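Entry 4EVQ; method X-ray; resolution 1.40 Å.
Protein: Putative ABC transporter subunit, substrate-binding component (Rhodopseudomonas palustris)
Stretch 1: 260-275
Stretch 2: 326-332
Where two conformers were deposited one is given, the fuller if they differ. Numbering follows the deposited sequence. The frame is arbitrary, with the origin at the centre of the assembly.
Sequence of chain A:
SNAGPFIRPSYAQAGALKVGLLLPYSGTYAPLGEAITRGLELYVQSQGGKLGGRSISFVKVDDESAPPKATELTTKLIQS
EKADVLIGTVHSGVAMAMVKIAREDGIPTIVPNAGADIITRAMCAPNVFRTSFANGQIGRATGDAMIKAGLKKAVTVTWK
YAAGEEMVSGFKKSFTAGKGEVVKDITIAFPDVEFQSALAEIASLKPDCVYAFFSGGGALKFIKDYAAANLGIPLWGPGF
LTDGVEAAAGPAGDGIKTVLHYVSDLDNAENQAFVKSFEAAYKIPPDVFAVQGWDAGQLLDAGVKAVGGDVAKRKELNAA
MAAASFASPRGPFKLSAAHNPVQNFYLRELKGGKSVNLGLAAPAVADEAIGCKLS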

ATOM      1  N   LEU A 260       8.786   5.736   1.502  1.00  7.39           N
ATOM      2  CA  LEU A 260       7.542   5.417   0.802  1.00  6.58           C
ATOM      3  C   LEU A 260       7.681   5.841  -0.650  1.00  7.31           C
ATOM      4  O   LEU A 260       8.384   6.779  -0.982  1.00  7.86           O
ATOM      5  CB  LEU A 260       6.328   6.153   1.442  1.00  7.51           C
ATOM      6  CG  LEU A 260       4.944   5.580   1.132  1.00  7.48           C
ATOM      7  CD1 LEU A 260       4.766   4.184   1.704  1.00  8.11           C
ATOM      8  CD2 LEU A 260       3.887   6.554   1.700  1.00  8.03           C
ATOM      9  N   HIS A 261       6.871   5.194  -1.470  1.00  7.15           N
ATOM     10  CA  HIS A 261       6.724   5.472  -2.894  1.00  7.51           C
ATOM     11  C   HIS A 261       5.882   6.695  -3.232  1.00  7.09           C
ATOM     12  O   HIS A 261       5.642   6.975  -4.390  1.00  8.51           O
ATOM     13  CB  HIS A 261       6.238   4.208  -3.599  1.00  7.22           C
ATOM     14  CG  HIS A 261       5.037   3.601  -2.974  1.00  7.39           C
ATOM     15  ND1 HIS A 261       5.097   3.019  -1.724  1.00  8.28           N
ATOM     16  CD2 HIS A 261       3.776   3.436  -3.422  1.00  8.00           C
ATOM     17  CE1 HIS A 261       3.900   2.566  -1.410  1.00  6.66           C
ATOM     18  NE2 HIS A 261       3.084   2.794  -2.422  1.00  7.45           N
ATOM     19  N   TYR A 262       5.422   7.425  -2.234  1.00  6.86           N
ATOM     20  CA  TYR A 262       4.686   8.676  -2.451  1.00  7.13           C
ATOM     21  C   TYR A 262       5.039   9.679  -1.365  1.00  7.90           C
ATOM     22  O   TYR A 262       5.287   9.291  -0.236  1.00  9.24           O
ATOM     23  CB  TYR A 262       3.159   8.429  -2.430  1.00  7.53           C
ATOM     24  CG  TYR A 262       2.365   9.670  -2.669  1.00  7.53           C
ATOM     25  CD1 TYR A 262       2.348  10.304  -3.916  1.00  8.35           C
ATOM     26  CD2 TYR A 262       1.584  10.216  -1.643  1.00  7.42           C
ATOM     27  CE1 TYR A 262       1.650  11.460  -4.109  1.00  8.78           C
ATOM     28  CE2 TYR A 262       0.863  11.381  -1.851  1.00  8.36           C
ATOM     29  CZ  TYR A 262       0.883  11.986  -3.094  1.00  9.47           C
ATOM     30  OH  TYR A 262       0.155  13.146  -3.266  1.00 10.98           O
ATOM     31  N   VAL A 263       5.088  10.952  -1.738  1.00  8.49           N
ATOM     32  CA  VAL A 263       5.180  12.056  -0.783  1.00 10.68           C
ATOM     33  C   VAL A 263       4.267  13.136  -1.331  1.00 10.22           C
ATOM     34  O   VAL A 263       4.242  13.363  -2.530  1.00 10.74           O
ATOM     35  CB  VAL A 263       6.582  12.690  -0.703  1.00 15.05           C
ATOM     36  CG1 VAL A 263       6.746  13.412   0.656  1.00 14.39           C
ATOM     37  CG2 VAL A 263       7.645  11.777  -0.947  1.00 18.36           C
ATOM     38  N   SER A 264       3.500  13.818  -0.475  1.00 11.61           N
ATOM     39  CA  SER A 264       2.461  14.680  -1.024  1.00 14.20           C
ATOM     40  C   SER A 264       3.012  15.887  -1.718  1.00 15.10           C
ATOM     41  O   SER A 264       2.306  16.439  -2.544  1.00 16.12           O
ATOM     42  CB  SER A 264       1.409  15.079   0.001  1.00 18.86           C
ATOM     43  OG  SER A 264       2.031  15.722   1.022  1.00 21.80           O
ATOM     44  N   ASP A 265       4.263  16.243  -1.437  1.00 15.05           N
ATOM     45  CA  ASP A 265       4.896  17.400  -2.045  1.00 17.21           C
ATOM     46  C   ASP A 265       5.549  17.142  -3.382  1.00 16.36           C
ATOM     47  O   ASP A 265       6.193  18.039  -3.907  1.00 18.99           O
ATOM     48  CB  ASP A 265       5.914  18.093  -1.069  1.00 18.91           C
ATOM     49  CG  ASP A 265       7.105  17.221  -0.689  1.00 21.41           C
ATOM     50  OD1 ASP A 265       7.289  16.161  -1.282  1.00 22.37           O
ATOM     51  OD2 ASP A 265       7.910  17.640   0.206  1.00 21.83           O
ATOM     52  N   LEU A 266       5.388  15.952  -3.960  1.00 14.33           N
ATOM     53  CA  LEU A 266       6.006  15.695  -5.252  1.00 13.74           C
ATOM     54  C   LEU A 266       5.508  16.727  -6.264  1.00 16.21           C
ATOM     55  O   LEU A 266       4.319  16.981  -6.355  1.00 17.08           O
ATOM     56  CB  LEU A 266       5.709  14.294  -5.730  1.00 12.85           C
ATOM     57  CG  LEU A 266       6.426  13.139  -4.988  1.00 12.23           C
ATOM     58  CD1 LEU A 266       5.867  11.775  -5.362  1.00 12.78           C
ATOM     59  CD2 LEU A 266       7.933  13.175  -5.282  1.00 13.88           C
ATOM     60  N   ASP A 267       6.407  17.320  -7.037  0.55 16.45           N
ATOM     61  CA  ASP A 267       6.056  18.521  -7.798  0.55 18.61           C
ATOM     62  C   ASP A 267       5.548  18.277  -9.215  0.55 17.78           C
ATOM     63  O   ASP A 267       5.249  19.209  -9.933  0.55 18.25           O
ATOM     64  CB  ASP A 267       7.249  19.490  -7.824  0.55 23.41           C
ATOM     65  CG  ASP A 267       8.395  18.981  -8.649  0.55 28.26           C
ATOM     66  OD1 ASP A 267       9.148  18.113  -8.142  0.55 30.99           O
ATOM     67  OD2 ASP A 267       8.560  19.474  -9.796  0.55 30.60           O
ATOM     68  N   ASN A 268       5.429  17.031  -9.628  0.55 15.49           N
ATOM     69  CA  ASN A 268       4.926  16.758 -10.979  0.55 15.49           C
ATOM     70  C   ASN A 268       3.451  17.198 -11.222  0.55 15.26           C
ATOM     71  O   ASN A 268       2.666  17.392 -10.283  0.55 14.08           O
ATOM     72  CB  ASN A 268       5.118  15.282 -11.298  0.55 15.47           C
ATOM     73  CG  ASN A 268       4.181  14.400 -10.500  0.55 14.66           C
ATOM     74  OD1 ASN A 268       2.964  14.427 -10.715  0.55 15.01           O
ATOM     75  ND2 ASN A 268       4.737  13.609  -9.589  0.55 13.54           N
ATOM     76  N   ALA A 269       3.066  17.325 -12.493  1.00 16.79           N
ATOM     77  CA  ALA A 269       1.774  17.908 -12.859  1.00 18.33           C
ATOM     78  C   ALA A 269       0.604  17.032 -12.407  1.00 17.00           C
ATOM     79  O   ALA A 269      -0.435  17.538 -12.021  1.00 17.15           O
ATOM     80  CB  ALA A 269       1.708  18.108 -14.334  1.00 18.82           C
ATOM     81  N   GLU A 270       0.783  15.721 -12.475  1.00 16.16           N
ATOM     82  CA  GLU A 270      -0.275  14.797 -12.120  1.00 14.89           C
ATOM     83  C   GLU A 270      -0.580  14.931 -10.632  1.00 14.54           C
ATOM     84  O   GLU A 270      -1.744  14.986 -10.255  1.00 14.25           O
ATOM     85  CB  GLU A 270       0.106  13.369 -12.450  1.00 16.45           C
ATOM     86  CG  GLU A 270      -0.983  12.340 -12.128  1.00 20.30           C
ATOM     87  CD  GLU A 270      -2.161  12.284 -13.109  1.00 23.36           C
ATOM     88  OE1 GLU A 270      -2.197  12.951 -14.198  1.00 25.93           O
ATOM     89  OE2 GLU A 270      -3.056  11.525 -12.771  1.00 21.19           O
ATOM     90  N   ASN A 271       0.459  14.966  -9.810  1.00 13.76           N
ATOM     91  CA  ASN A 271       0.242  15.147  -8.379  1.00 12.50           C
ATOM     92  C   ASN A 271      -0.365  16.479  -8.048  1.00 12.56           C
ATOM     93  O   ASN A 271      -1.266  16.546  -7.201  1.00 13.39           O
ATOM     94  CB  ASN A 271       1.524  14.940  -7.577  1.00 12.14           C
ATOM     95  CG  ASN A 271       1.251  14.799  -6.131  1.00 12.04           C
ATOM     96  OD1 ASN A 271       0.347  14.068  -5.740  1.00 11.90           O
ATOM     97  ND2 ASN A 271       2.022  15.475  -5.318  1.00 12.84           N
ATOM     98  N   GLN A 272       0.079  17.550  -8.709  1.00 13.97           N
ATOM     99  CA  GLN A 272      -0.465  18.840  -8.372  1.00 16.28           C
ATOM    100  C   GLN A 272      -1.967  18.865  -8.651  1.00 15.83           C
ATOM    101  O   GLN A 272      -2.730  19.394  -7.869  1.00 16.04           O
ATOM    102  CB  GLN A 272       0.291  19.938  -9.126  1.00 20.42           C
ATOM    103  CG  GLN A 272       1.742  20.074  -8.614  1.00 25.66           C
ATOM    104  CD  GLN A 272       1.849  20.212  -7.099  1.00 30.38           C
ATOM    105  OE1 GLN A 272       1.311  21.152  -6.507  1.00 33.82           O
ATOM    106  NE2 GLN A 272       2.547  19.267  -6.456  1.00 31.28           N
ATOM    107  N   ALA A 273      -2.384  18.291  -9.776  1.00 15.43           N
ATOM    108  CA  ALA A 273      -3.784  18.327 -10.145  1.00 14.90           C
ATOM    109  C   ALA A 273      -4.614  17.399  -9.256  1.00 14.39           C
ATOM    110  O   ALA A 273      -5.734  17.714  -8.887  1.00 14.10           O
ATOM    111  CB  ALA A 273      -3.942  17.945 -11.587  1.00 16.62           C
ATOM    112  N   PHE A 274      -4.046  16.245  -8.943  1.00 14.00           N
ATOM    113  CA  PHE A 274      -4.712  15.283  -8.083  1.00 12.57           C
ATOM    114  C   PHE A 274      -4.921  15.821  -6.665  1.00 12.97           C
ATOM    115  O   PHE A 274      -5.994  15.693  -6.106  1.00 12.35           O
ATOM    116  CB  PHE A 274      -3.834  14.017  -8.055  1.00 12.06           C
ATOM    117  CG  PHE A 274      -4.271  12.982  -7.051  1.00 10.70           C
ATOM    118  CD1 PHE A 274      -5.439  12.285  -7.201  1.00 11.98           C
ATOM    119  CD2 PHE A 274      -3.441  12.668  -5.991  1.00 11.56           C
ATOM    120  CE1 PHE A 274      -5.824  11.339  -6.269  1.00 12.97           C
ATOM    121  CE2 PHE A 274      -3.790  11.712  -5.071  1.00 12.64           C
ATOM    122  CZ  PHE A 274      -4.977  11.041  -5.217  1.00 12.85           C
ATOM    123  N   VAL A 275      -3.875  16.397  -6.090  1.00 12.75           N
ATOM    124  CA  VAL A 275      -3.991  16.936  -4.739  1.00 12.29           C
ATOM    125  C   VAL A 275      -5.059  18.007  -4.746  1.00 12.73           C
ATOM    126  O   VAL A 275      -5.912  18.032  -3.861  1.00 12.19           O
ATOM    127  CB  VAL A 275      -2.664  17.488  -4.232  1.00 12.08           C
ATOM    128  CG1 VAL A 275      -2.837  18.328  -2.958  1.00 14.29           C
ATOM    129  CG2 VAL A 275      -1.704  16.332  -3.977  1.00 11.95           C
TER
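Stretch 2, residues 326-332: FASPRGP

Stretch 2 enters as a strand at Phe-326 and bends into a tight turn: Ser-328 and Gly-331 exchange backbone hydrogen bonds (Ser-328 N to Gly-331 O 2.8 Å, Gly-331 N to Ser-328 O 2.9 Å), with Pro-329 (phi/psi -51/-27) and Arg-330 (-69/-41) between them. This turn packs against the loop and first helical turns of stretch 1, burying 465 Å² in all; Pro-329 and Arg-330 contribute the largest areas.

Along stretch 1, His-261 meets Arg-330 first, its O lying 3.2 Å from Arg-330 CG, while Arg-330 NH1 lies at the edge of the imidazole ring, 3.4 Å from His-261 CD2. Tyr-262 then places CE1 4.1 Å from Pro-329 CB. Leu-266 CD1 reaches to 3.5 Å from Arg-330 O.

Asn-268 caps the helix, its OD1 accepting from Asn-271 N at 2.7 Å, and its ND2 donates to Pro-329 O (3.0 Å, 174°); this nearly linear bond is the one hydrogen bond between the stretches. Glu-270, chi1 t and chi2 p, lays CG 3.6 Å from Pro-329 CD. At Asn-271 the backbones come close, CA to Pro-329 CA 3.9 Å, and one helical turn past Glu-270, Phe-274 CD2 touches Pro-329 CG at 3.6 Å.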

ATOM      1  N   PHE A 326       1.641   5.349 -17.573  1.00 24.90           N
ATOM      2  CA  PHE A 326       0.907   6.595 -17.479  1.00 22.79           C
ATOM      3  C   PHE A 326       1.559   7.376 -16.361  1.00 22.66           C
ATOM      4  O   PHE A 326       2.384   6.866 -15.578  1.00 21.47           O
ATOM      5  CB  PHE A 326      -0.601   6.371 -17.213  1.00 21.30           C
ATOM      6  CG  PHE A 326      -0.896   5.409 -16.092  1.00 18.70           C
ATOM      7  CD1 PHE A 326      -0.807   5.798 -14.778  1.00 17.85           C
ATOM      8  CD2 PHE A 326      -1.242   4.097 -16.374  1.00 18.75           C
ATOM      9  CE1 PHE A 326      -1.081   4.878 -13.741  1.00 17.14           C
ATOM     10  CE2 PHE A 326      -1.488   3.195 -15.370  1.00 18.00           C
ATOM     11  CZ  PHE A 326      -1.421   3.592 -14.041  1.00 17.66           C
ATOM     12  N   ALA A 327       1.219   8.643 -16.304  1.00 21.35           N
ATOM     13  CA  ALA A 327       1.704   9.463 -15.217  1.00 20.33           C
ATOM     14  C   ALA A 327       0.817   9.254 -13.995  1.00 17.46           C
ATOM     15  O   ALA A 327      -0.417   9.390 -14.030  1.00 19.09           O
ATOM     16  CB  ALA A 327       1.709  10.870 -15.619  1.00 21.64           C
ATOM     17  N   SER A 328       1.482   8.921 -12.897  1.00 15.78           N
ATOM     18  CA  SER A 328       0.863   8.812 -11.586  1.00 13.73           C
ATOM     19  C   SER A 328       1.193  10.059 -10.788  1.00 11.84           C
ATOM     20  O   SER A 328       2.214  10.668 -11.018  1.00 14.66           O
ATOM     21  CB  SER A 328       1.459   7.588 -10.879  1.00 11.92           C
ATOM     22  OG  SER A 328       1.141   7.585  -9.468  1.00 10.98           O
ATOM     23  N   PRO A 329       0.414  10.362  -9.745  1.00 11.72           N
ATOM     24  CA  PRO A 329       0.842  11.326  -8.748  1.00 10.78           C
ATOM     25  C   PRO A 329       2.249  11.010  -8.215  1.00 10.61           C
ATOM     26  O   PRO A 329       2.970  11.914  -7.794  1.00 11.74           O
ATOM     27  CB  PRO A 329      -0.261  11.220  -7.673  1.00 10.53           C
ATOM     28  CG  PRO A 329      -1.483  10.921  -8.475  1.00 11.41           C
ATOM     29  CD  PRO A 329      -0.958   9.902  -9.497  1.00 11.35           C
ATOM     30  N   ARG A 330       2.682   9.754  -8.234  0.50 10.85           N
ATOM     31  CA  ARG A 330       4.057   9.390  -7.813  0.50 11.82           C
ATOM     32  C   ARG A 330       5.122   9.886  -8.776  0.50 13.55           C
ATOM     33  O   ARG A 330       6.243  10.322  -8.493  0.50 13.96           O
ATOM     34  CB  ARG A 330       4.133   7.872  -7.761  0.50  9.64           C
ATOM     35  CG  ARG A 330       3.317   7.406  -6.573  0.50  6.10           C
ATOM     36  CD  ARG A 330       3.217   5.897  -6.439  0.50  7.32           C
ATOM     37  NE  ARG A 330       2.074   5.390  -7.199  0.50  7.29           N
ATOM     38  CZ  ARG A 330       1.657   4.133  -7.186  0.50  9.03           C
ATOM     39  NH1 ARG A 330       2.313   3.216  -6.503  0.50  8.47           N
ATOM     40  NH2 ARG A 330       0.545   3.814  -7.833  0.50 10.09           N
ATOM     41  N   GLY A 331       4.769   9.741  -9.991  1.00 16.81           N
ATOM     42  CA  GLY A 331       5.789   9.807 -11.048  1.00 19.76           C
ATOM     43  C   GLY A 331       5.337   8.919 -12.201  1.00 19.83           C
ATOM     44  O   GLY A 331       4.169   8.527 -12.228  1.00 19.10           O
ATOM     45  N   PRO A 332       6.233   8.585 -13.167  1.00 22.00           N
ATOM     46  CA  PRO A 332       5.811   7.637 -14.201  1.00 21.48           C
ATOM     47  C   PRO A 332       5.479   6.272 -13.600  1.00 21.59           C
ATOM     48  O   PRO A 332       6.222   5.754 -12.785  1.00 20.69           O
ATOM     49  CB  PRO A 332       7.043   7.537 -15.119  1.00 23.89           C
ATOM     50  CG  PRO A 332       7.824   8.791 -14.887  1.00 25.86           C
ATOM     51  CD  PRO A 332       7.588   9.121 -13.437  1.00 24.96           C
TER